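PDB 2XPI: anaphase-promoting complex subunit cut9 from Schizosaccharomyces pombe, which serves as a subunit of the anaphase-promoting complex, the E3 ubiquitin ligase that controls mitosis and G1, dimerising and binding hcn1 through its TPR repeats. Local coordinates for residues T440-F446 / L470-L476; L478-V483 / H497-A501. One frame throughout, in Å; residues are numbered along the deposited sequence.

Contact 1 of 2, residues T440-F446 / L470-L476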
ATOM      1  N   THR A 440      -9.457  -2.966 -35.916  1.00 63.33           N
ATOM      2  CA  THR A 440      -8.426  -2.159 -36.545  1.00 58.75           C
ATOM      3  C   THR A 440      -7.754  -2.988 -37.605  1.00 53.77           C
ATOM      4  O   THR A 440      -7.813  -4.199 -37.565  1.00 53.32           O
ATOM      5  CB  THR A 440      -7.446  -1.578 -35.540  1.00 71.04           C
ATOM      6  OG1 THR A 440      -6.224  -2.306 -35.568  1.00 70.13           O
ATOM      7  CG2 THR A 440      -8.025  -1.653 -34.176  1.00 71.86           C
ATOM      8  N   HIS A 441      -7.168  -2.325 -38.583  1.00 48.86           N
ATOM      9  CA  HIS A 441      -6.741  -3.009 -39.800  1.00 47.72           C
ATOM     10  C   HIS A 441      -5.299  -3.504 -39.768  1.00 45.80           C
ATOM     11  O   HIS A 441      -4.918  -4.347 -40.576  1.00 49.43           O
ATOM     12  CB  HIS A 441      -6.924  -2.102 -41.003  1.00 49.30           C
ATOM     13  CG  HIS A 441      -5.819  -1.114 -41.176  1.00 49.40           C
ATOM     14  ND1 HIS A 441      -5.595  -0.089 -40.285  1.00 49.87           N
ATOM     15  CD2 HIS A 441      -4.869  -0.998 -42.134  1.00 49.74           C
ATOM     16  CE1 HIS A 441      -4.550   0.617 -40.684  1.00 50.01           C
ATOM     17  NE2 HIS A 441      -4.089   0.082 -41.800  1.00 50.17           N
ATOM     18  N   LEU A 442      -4.510  -3.005 -38.829  1.00 40.45           N
ATOM     19  CA  LEU A 442      -3.098  -3.328 -38.799  1.00 41.27           C
ATOM     20  C   LEU A 442      -2.733  -4.778 -38.467  1.00 44.39           C
ATOM     21  O   LEU A 442      -1.895  -5.351 -39.133  1.00 48.36           O
ATOM     22  CB  LEU A 442      -2.349  -2.367 -37.885  1.00 40.99           C
ATOM     23  CG  LEU A 442      -2.079  -0.986 -38.470  1.00 39.66           C
ATOM     24  CD1 LEU A 442      -1.344  -0.155 -37.464  1.00 39.64           C
ATOM     25  CD2 LEU A 442      -1.272  -1.097 -39.740  1.00 39.36           C
ATOM     26  N   PRO A 443      -3.335  -5.378 -37.430  1.00 43.90           N
ATOM     27  CA  PRO A 443      -3.036  -6.801 -37.195  1.00 40.60           C
ATOM     28  C   PRO A 443      -3.259  -7.740 -38.384  1.00 38.38           C
ATOM     29  O   PRO A 443      -2.420  -8.603 -38.575  1.00 41.65           O
ATOM     30  CB  PRO A 443      -3.957  -7.156 -36.035  1.00 42.47           C
ATOM     31  CG  PRO A 443      -3.997  -5.872 -35.233  1.00 42.73           C
ATOM     32  CD  PRO A 443      -4.109  -4.797 -36.319  1.00 43.64           C
ATOM     33  N   TYR A 444      -4.322  -7.588 -39.168  1.00 34.97           N
ATOM     34  CA  TYR A 444      -4.517  -8.406 -40.378  1.00 34.06           C
ATOM     35  C   TYR A 444      -3.504  -8.068 -41.464  1.00 35.97           C
ATOM     36  O   TYR A 444      -3.124  -8.927 -42.263  1.00 36.59           O
ATOM     37  CB  TYR A 444      -5.895  -8.187 -40.982  1.00 34.92           C
ATOM     38  CG  TYR A 444      -7.011  -8.739 -40.147  1.00 40.78           C
ATOM     39  CD1 TYR A 444      -6.771  -9.695 -39.189  1.00 43.55           C
ATOM     40  CD2 TYR A 444      -8.304  -8.296 -40.320  1.00 46.06           C
ATOM     41  CE1 TYR A 444      -7.773 -10.191 -38.433  1.00 48.23           C
ATOM     42  CE2 TYR A 444      -9.319  -8.784 -39.568  1.00 50.47           C
ATOM     43  CZ  TYR A 444      -9.056  -9.736 -38.625  1.00 52.92           C
ATOM     44  OH  TYR A 444     -10.090 -10.222 -37.857  1.00 56.92           O
ATOM     45  N   LEU A 445      -3.112  -6.801 -41.510  1.00 38.22           N
ATOM     46  CA  LEU A 445      -2.034  -6.366 -42.368  1.00 38.47           C
ATOM     47  C   LEU A 445      -0.802  -7.210 -42.083  1.00 40.06           C
ATOM     48  O   LEU A 445      -0.224  -7.830 -42.983  1.00 40.48           O
ATOM     49  CB  LEU A 445      -1.710  -4.908 -42.093  1.00 38.15           C
ATOM     50  CG  LEU A 445      -1.319  -4.137 -43.337  1.00 41.31           C
ATOM     51  CD1 LEU A 445      -1.035  -2.678 -43.023  1.00 40.40           C
ATOM     52  CD2 LEU A 445      -0.134  -4.819 -43.982  1.00 43.80           C
ATOM     53  N   PHE A 446      -0.408  -7.239 -40.815  1.00 38.31           N
ATOM     54  CA  PHE A 446       0.812  -7.912 -40.430  1.00 37.00           C
ATOM     55  C   PHE A 446       0.701  -9.429 -40.626  1.00 39.42           C
ATOM     56  O   PHE A 446       1.642 -10.080 -41.090  1.00 40.42           O
ATOM     57  CB  PHE A 446       1.171  -7.569 -38.989  1.00 34.21           C
ATOM     58  CG  PHE A 446       1.366  -6.091 -38.737  1.00 32.18           C
ATOM     59  CD1 PHE A 446       1.848  -5.264 -39.724  1.00 33.23           C
ATOM     60  CD2 PHE A 446       1.091  -5.538 -37.489  1.00 32.25           C
ATOM     61  CE1 PHE A 446       2.035  -3.897 -39.486  1.00 34.27           C
ATOM     62  CE2 PHE A 446       1.277  -4.172 -37.242  1.00 32.44           C
ATOM     63  CZ  PHE A 446       1.744  -3.356 -38.232  1.00 33.00           C
ATOM     64  N   LEU A 470     -11.690  -2.979 -43.403  1.00 48.83           N
ATOM     65  CA  LEU A 470     -11.595  -2.105 -42.232  1.00 47.28           C
ATOM     66  C   LEU A 470     -11.044  -0.686 -42.525  1.00 53.13           C
ATOM     67  O   LEU A 470     -11.536   0.308 -41.993  1.00 53.87           O
ATOM     68  CB  LEU A 470     -10.682  -2.776 -41.195  1.00 46.81           C
ATOM     69  CG  LEU A 470     -11.240  -3.529 -39.977  1.00 49.77           C
ATOM     70  CD1 LEU A 470     -12.747  -3.789 -40.030  1.00 50.06           C
ATOM     71  CD2 LEU A 470     -10.465  -4.814 -39.734  1.00 49.14           C
ATOM     72  N   PHE A 471      -9.999  -0.582 -43.335  1.00 51.51           N
ATOM     73  CA  PHE A 471      -9.426   0.729 -43.618  1.00 52.14           C
ATOM     74  C   PHE A 471      -8.633   0.646 -44.917  1.00 52.27           C
ATOM     75  O   PHE A 471      -7.750  -0.200 -45.060  1.00 51.74           O
ATOM     76  CB  PHE A 471      -8.572   1.229 -42.426  1.00 40.75           C
ATOM     77  CG  PHE A 471      -7.906   2.579 -42.650  1.00 36.67           C
ATOM     78  CD1 PHE A 471      -8.653   3.749 -42.652  1.00 37.01           C
ATOM     79  CD2 PHE A 471      -6.534   2.663 -42.834  1.00 36.16           C
ATOM     80  CE1 PHE A 471      -8.057   4.988 -42.867  1.00 39.39           C
ATOM     81  CE2 PHE A 471      -5.909   3.902 -43.052  1.00 39.66           C
ATOM     82  CZ  PHE A 471      -6.676   5.071 -43.070  1.00 41.04           C
ATOM     83  N   GLN A 472      -8.966   1.515 -45.864  1.00 53.80           N
ATOM     84  CA  GLN A 472      -8.422   1.406 -47.213  1.00 58.46           C
ATOM     85  C   GLN A 472      -7.323   2.411 -47.585  1.00 59.21           C
ATOM     86  O   GLN A 472      -6.797   2.349 -48.695  1.00 60.25           O
ATOM     87  CB  GLN A 472      -9.548   1.402 -48.270  1.00 64.93           C
ATOM     88  CG  GLN A 472     -10.654   2.464 -48.104  1.00 70.66           C
ATOM     89  CD  GLN A 472     -11.637   2.119 -46.993  1.00 74.02           C
ATOM     90  OE1 GLN A 472     -11.585   2.689 -45.892  1.00 74.88           O
ATOM     91  NE2 GLN A 472     -12.522   1.163 -47.267  1.00 74.38           N
ATOM     92  N   TYR A 473      -6.953   3.303 -46.663  1.00 58.44           N
ATOM     93  CA  TYR A 473      -6.003   4.368 -46.984  1.00 59.33           C
ATOM     94  C   TYR A 473      -4.666   4.333 -46.225  1.00 58.29           C
ATOM     95  O   TYR A 473      -4.199   5.352 -45.717  1.00 60.56           O
ATOM     96  CB  TYR A 473      -6.662   5.736 -46.820  1.00 62.12           C
ATOM     97  CG  TYR A 473      -7.935   5.881 -47.611  1.00 64.77           C
ATOM     98  CD1 TYR A 473      -7.903   6.092 -48.982  1.00 66.61           C
ATOM     99  CD2 TYR A 473      -9.170   5.798 -46.988  1.00 66.47           C
ATOM    100  CE1 TYR A 473      -9.069   6.211 -49.709  1.00 69.05           C
ATOM    101  CE2 TYR A 473     -10.341   5.918 -47.704  1.00 68.81           C
ATOM    102  CZ  TYR A 473     -10.284   6.124 -49.060  1.00 70.53           C
ATOM    103  OH  TYR A 473     -11.452   6.242 -49.763  1.00 73.79           O
ATOM    104  N   ASP A 474      -4.043   3.163 -46.183  1.00 53.63           N
ATOM    105  CA  ASP A 474      -2.734   3.008 -45.585  1.00 48.53           C
ATOM    106  C   ASP A 474      -1.776   2.481 -46.661  1.00 48.18           C
ATOM    107  O   ASP A 474      -1.994   1.406 -47.222  1.00 47.86           O
ATOM    108  CB  ASP A 474      -2.850   2.043 -44.407  1.00 46.79           C
ATOM    109  CG  ASP A 474      -1.497   1.611 -43.841  1.00 47.25           C
ATOM    110  OD1 ASP A 474      -0.421   1.969 -44.386  1.00 47.42           O
ATOM    111  OD2 ASP A 474      -1.519   0.885 -42.825  1.00 46.87           O
ATOM    112  N   PRO A 475      -0.710   3.241 -46.956  1.00 47.19           N
ATOM    113  CA  PRO A 475       0.224   2.967 -48.060  1.00 46.12           C
ATOM    114  C   PRO A 475       0.812   1.565 -47.983  1.00 46.38           C
ATOM    115  O   PRO A 475       1.104   0.969 -49.015  1.00 46.15           O
ATOM    116  CB  PRO A 475       1.357   3.973 -47.830  1.00 46.51           C
ATOM    117  CG  PRO A 475       0.842   4.969 -46.872  1.00 47.60           C
ATOM    118  CD  PRO A 475      -0.237   4.318 -46.073  1.00 46.92           C
ATOM    119  N   LEU A 476       0.998   1.064 -46.760  1.00 46.93           N
ATOM    120  CA  LEU A 476       1.655  -0.218 -46.493  1.00 44.24           C
ATOM    121  C   LEU A 476       0.784  -1.375 -46.958  1.00 45.58           C
ATOM    122  O   LEU A 476       1.279  -2.418 -47.379  1.00 48.93           O
ATOM    123  CB  LEU A 476       1.883  -0.355 -44.995  1.00 43.36           C
ATOM    124  CG  LEU A 476       3.046  -1.205 -44.482  1.00 45.00           C
ATOM    125  CD1 LEU A 476       2.713  -1.783 -43.081  1.00 33.67           C
ATOM    126  CD2 LEU A 476       3.430  -2.310 -45.467  1.00 45.11           C
TER

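Contact 2 of 2, residues L478-V483 / H497-A501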
ATOM      1  N   LEU A 478      -1.572  -1.130 -49.389  1.00 51.27           N
ATOM      2  CA  LEU A 478      -1.642  -1.105 -50.851  1.00 50.06           C
ATOM      3  C   LEU A 478      -0.382  -1.713 -51.437  1.00 46.59           C
ATOM      4  O   LEU A 478      -0.425  -2.418 -52.436  1.00 46.83           O
ATOM      5  CB  LEU A 478      -1.862   0.314 -51.374  1.00 50.90           C
ATOM      6  CG  LEU A 478      -3.201   0.942 -50.970  1.00 51.49           C
ATOM      7  CD1 LEU A 478      -3.251   2.398 -51.377  1.00 51.35           C
ATOM      8  CD2 LEU A 478      -4.373   0.176 -51.566  1.00 51.95           C
ATOM      9  N   ASN A 479       0.748  -1.452 -50.804  1.00 44.68           N
ATOM     10  CA  ASN A 479       1.955  -2.146 -51.199  1.00 45.30           C
ATOM     11  C   ASN A 479       1.792  -3.659 -51.081  1.00 45.60           C
ATOM     12  O   ASN A 479       2.104  -4.386 -51.998  1.00 46.06           O
ATOM     13  CB  ASN A 479       3.177  -1.676 -50.407  1.00 44.41           C
ATOM     14  CG  ASN A 479       4.435  -2.418 -50.814  1.00 45.81           C
ATOM     15  OD1 ASN A 479       4.729  -3.491 -50.298  1.00 48.24           O
ATOM     16  ND2 ASN A 479       5.157  -1.871 -51.772  1.00 45.50           N
ATOM     17  N   GLU A 480       1.285  -4.132 -49.950  1.00 46.69           N
ATOM     18  CA  GLU A 480       1.135  -5.570 -49.746  1.00 46.13           C
ATOM     19  C   GLU A 480       0.124  -6.210 -50.708  1.00 45.28           C
ATOM     20  O   GLU A 480       0.335  -7.315 -51.193  1.00 46.99           O
ATOM     21  CB  GLU A 480       0.791  -5.879 -48.289  1.00 46.81           C
ATOM     22  CG  GLU A 480       1.768  -5.291 -47.291  1.00 50.20           C
ATOM     23  CD  GLU A 480       3.211  -5.724 -47.537  1.00 55.68           C
ATOM     24  OE1 GLU A 480       3.436  -6.930 -47.767  1.00 57.39           O
ATOM     25  OE2 GLU A 480       4.126  -4.862 -47.498  1.00 56.99           O
ATOM     26  N   LEU A 481      -0.979  -5.532 -50.979  1.00 43.92           N
ATOM     27  CA  LEU A 481      -1.922  -6.028 -51.968  1.00 45.82           C
ATOM     28  C   LEU A 481      -1.261  -6.096 -53.350  1.00 48.10           C
ATOM     29  O   LEU A 481      -1.615  -6.937 -54.181  1.00 47.51           O
ATOM     30  CB  LEU A 481      -3.140  -5.117 -52.032  1.00 46.05           C
ATOM     31  CG  LEU A 481      -4.182  -5.335 -50.949  1.00 45.82           C
ATOM     32  CD1 LEU A 481      -5.094  -4.116 -50.849  1.00 46.30           C
ATOM     33  CD2 LEU A 481      -4.959  -6.613 -51.251  1.00 45.54           C
ATOM     34  N   GLY A 482      -0.293  -5.208 -53.577  1.00 49.09           N
ATOM     35  CA  GLY A 482       0.394  -5.125 -54.852  1.00 51.20           C
ATOM     36  C   GLY A 482       1.409  -6.233 -55.033  1.00 51.23           C
ATOM     37  O   GLY A 482       1.573  -6.751 -56.128  1.00 53.32           O
ATOM     38  N   VAL A 483       2.091  -6.598 -53.954  1.00 48.97           N
ATOM     39  CA  VAL A 483       3.024  -7.713 -53.980  1.00 50.27           C
ATOM     40  C   VAL A 483       2.292  -9.040 -54.215  1.00 55.96           C
ATOM     41  O   VAL A 483       2.875 -10.022 -54.670  1.00 58.40           O
ATOM     42  CB  VAL A 483       3.831  -7.788 -52.678  1.00 44.82           C
ATOM     43  CG1 VAL A 483       4.623  -9.084 -52.615  1.00 43.94           C
ATOM     44  CG2 VAL A 483       4.761  -6.596 -52.588  1.00 43.62           C
ATOM     45  N   HIS A 497      -1.922  -0.694 -57.624  1.00 58.67           N
ATOM     46  CA  HIS A 497      -1.758  -0.691 -56.186  1.00 54.27           C
ATOM     47  C   HIS A 497      -0.500   0.050 -55.759  1.00 52.71           C
ATOM     48  O   HIS A 497      -0.567   0.929 -54.903  1.00 54.63           O
ATOM     49  CB  HIS A 497      -1.789  -2.113 -55.639  1.00 53.26           C
ATOM     50  CG  HIS A 497      -3.174  -2.651 -55.481  1.00 55.90           C
ATOM     51  ND1 HIS A 497      -3.488  -3.980 -55.670  1.00 57.35           N
ATOM     52  CD2 HIS A 497      -4.335  -2.034 -55.151  1.00 56.93           C
ATOM     53  CE1 HIS A 497      -4.781  -4.159 -55.458  1.00 57.45           C
ATOM     54  NE2 HIS A 497      -5.317  -2.995 -55.139  1.00 57.16           N
ATOM     55  N   PHE A 498       0.639  -0.283 -56.353  1.00 49.76           N
ATOM     56  CA  PHE A 498       1.866   0.469 -56.090  1.00 49.43           C
ATOM     57  C   PHE A 498       1.740   1.966 -56.345  1.00 52.43           C
ATOM     58  O   PHE A 498       2.224   2.774 -55.547  1.00 52.78           O
ATOM     59  CB  PHE A 498       3.025  -0.086 -56.895  1.00 50.02           C
ATOM     60  CG  PHE A 498       3.325  -1.506 -56.587  1.00 51.05           C
ATOM     61  CD1 PHE A 498       3.283  -1.958 -55.284  1.00 49.62           C
ATOM     62  CD2 PHE A 498       3.634  -2.395 -57.592  1.00 51.85           C
ATOM     63  CE1 PHE A 498       3.558  -3.256 -54.993  1.00 48.96           C
ATOM     64  CE2 PHE A 498       3.908  -3.694 -57.301  1.00 51.74           C
ATOM     65  CZ  PHE A 498       3.870  -4.128 -56.002  1.00 50.63           C
ATOM     66  N   GLN A 499       1.105   2.343 -57.451  1.00 55.55           N
ATOM     67  CA  GLN A 499       0.958   3.760 -57.771  1.00 59.11           C
ATOM     68  C   GLN A 499       0.117   4.481 -56.724  1.00 60.57           C
ATOM     69  O   GLN A 499       0.306   5.666 -56.467  1.00 60.47           O
ATOM     70  CB  GLN A 499       0.373   3.961 -59.172  1.00 62.19           C
ATOM     71  CG  GLN A 499       1.404   3.930 -60.278  1.00 64.94           C
ATOM     72  CD  GLN A 499       0.780   3.805 -61.671  1.00 69.12           C
ATOM     73  OE1 GLN A 499       1.479   3.923 -62.686  1.00 71.51           O
ATOM     74  NE2 GLN A 499      -0.535   3.563 -61.723  1.00 68.83           N
ATOM     75  N   ASN A 500      -0.812   3.758 -56.110  1.00 62.58           N
ATOM     76  CA  ASN A 500      -1.668   4.358 -55.099  1.00 62.80           C
ATOM     77  C   ASN A 500      -1.045   4.432 -53.719  1.00 57.52           C
ATOM     78  O   ASN A 500      -1.349   5.343 -52.956  1.00 59.45           O
ATOM     79  CB  ASN A 500      -3.025   3.674 -55.058  1.00 67.68           C
ATOM     80  CG  ASN A 500      -4.098   4.531 -55.663  1.00 75.40           C
ATOM     81  OD1 ASN A 500      -4.362   4.466 -56.862  1.00 77.43           O
ATOM     82  ND2 ASN A 500      -4.696   5.385 -54.842  1.00 78.92           N
ATOM     83  N   ALA A 501      -0.180   3.475 -53.396  1.00 52.01           N
ATOM     84  CA  ALA A 501       0.623   3.576 -52.188  1.00 49.19           C
ATOM     85  C   ALA A 501       1.414   4.875 -52.275  1.00 51.39           C
ATOM     86  O   ALA A 501       1.331   5.714 -51.389  1.00 51.28           O
ATOM     87  CB  ALA A 501       1.570   2.395 -52.074  1.00 46.73           C
TER

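Contact 1 of 2, residues T440-F446 / L470-L476
Asp-474 OD2 is gripped from two sources: His-441 NE2 donates to it at 2.9 Å, nearly straight at 163°, and outside the two segments a basic side chain of the chain of another protein forms a salt bridge with it. The histidine reaches the anti lone pair of OD2 with the oxygen close to its ring plane, while ring and carboxylate stand 80° apart. The other oxygen, OD1, accepts from Leu-476 N at 2.9 Å from above the carboxylate plane, making Asp-474 the N-cap of the helix that follows. CG lying between backbone N and carbonyl carbon (chi1 81°) puts one face of the His-441 ring against Phe-471, whose CB sits 4.1 Å from the ring centroid in a CH-pi contact and whose edge points at the imidazole face. Were His-441 an alanine, OD2 would probably lose its imidazole donor, and the CB and ring edge of Phe-471 the face they pack on. Next to the polar pair, Leu-445 CD1 meets Leu-476 CD1 at 3.9 Å. Leu-470, the last residue of helix 457-470, lays CB on His-441 CB, so the contact ties the start of helix 442-454 to the turn between helices 457-470 and 475-487.

Contact 2 of 2, residues L478-V483 / H497-A501
Leu-478 points at the neighbouring helix, its CB 4.1 Å from Ala-501 CB; with CG anti to the carbonyl carbon (chi1 -64°), the branch carries CD1 to the backbone between Asn-500 and Ala-501. Its carbonyl O faces His-497 CB at 3.5 Å. One residue on, Asn-479 meets Phe-498 twice: its carbonyl O lies at the edge of the ring, near the ring plane, 3.5 Å from CE1, and its side-chain amide lies obliquely beside the same ring. Leu-481 comes next across the interface and sets CB over one face of the His-497 imidazole, 4.0 Å from the ring centroid, a CH-pi contact offset toward the rim. Gly-482 has no side chain, and this lets the partner helix lie directly on its backbone: His-497 CB packs on its CA, while the end of the Phe-498 ring, CZ, comes to 3.4 Å from Gly-482 C. Val-483 points away but still lends CG2, 4.3 Å from Phe-498 CE1. Beyond the pair, Phe-498 also touches Asn-521 and Leu-522 of helix 516-528, and Leu-481 packs on helix 457-470. The two segments run antiparallel, at 165° between their directions, with axes 7.9 Å apart at closest approach. This is the helix-turn-helix hairpin of a tetratricopeptide repeat, TPR 12, in which Gly-482, Phe-498 and Ala-501 fit the family pattern of small residues and an aromatic where the paired helices meet.

Overall arrangement
Both contacts are largely buried and share helix 475-487: contact 1 holds its N-terminal end, contact 2 its middle. Their centres are 12 Å apart and they touch directly, Pro-475 O packing on Ala-501 CB and Leu-445 CD2 on Glu-480 CG. Contact 1 spans the junction of TPR 11 and TPR 12 and depends on a polar group at a helix start, whereas 478-483 / 497-501 lies within TPR 12 and joins two helices through apolar chains, a glycine and rings. Residues of both lie within reach of another protein's chain, to which Glu-480, pointing away from 497-501, hydrogen-bonds, consistent with hcn1 binding by these repeats. Asn-500 marks the exposed margin of contact 2.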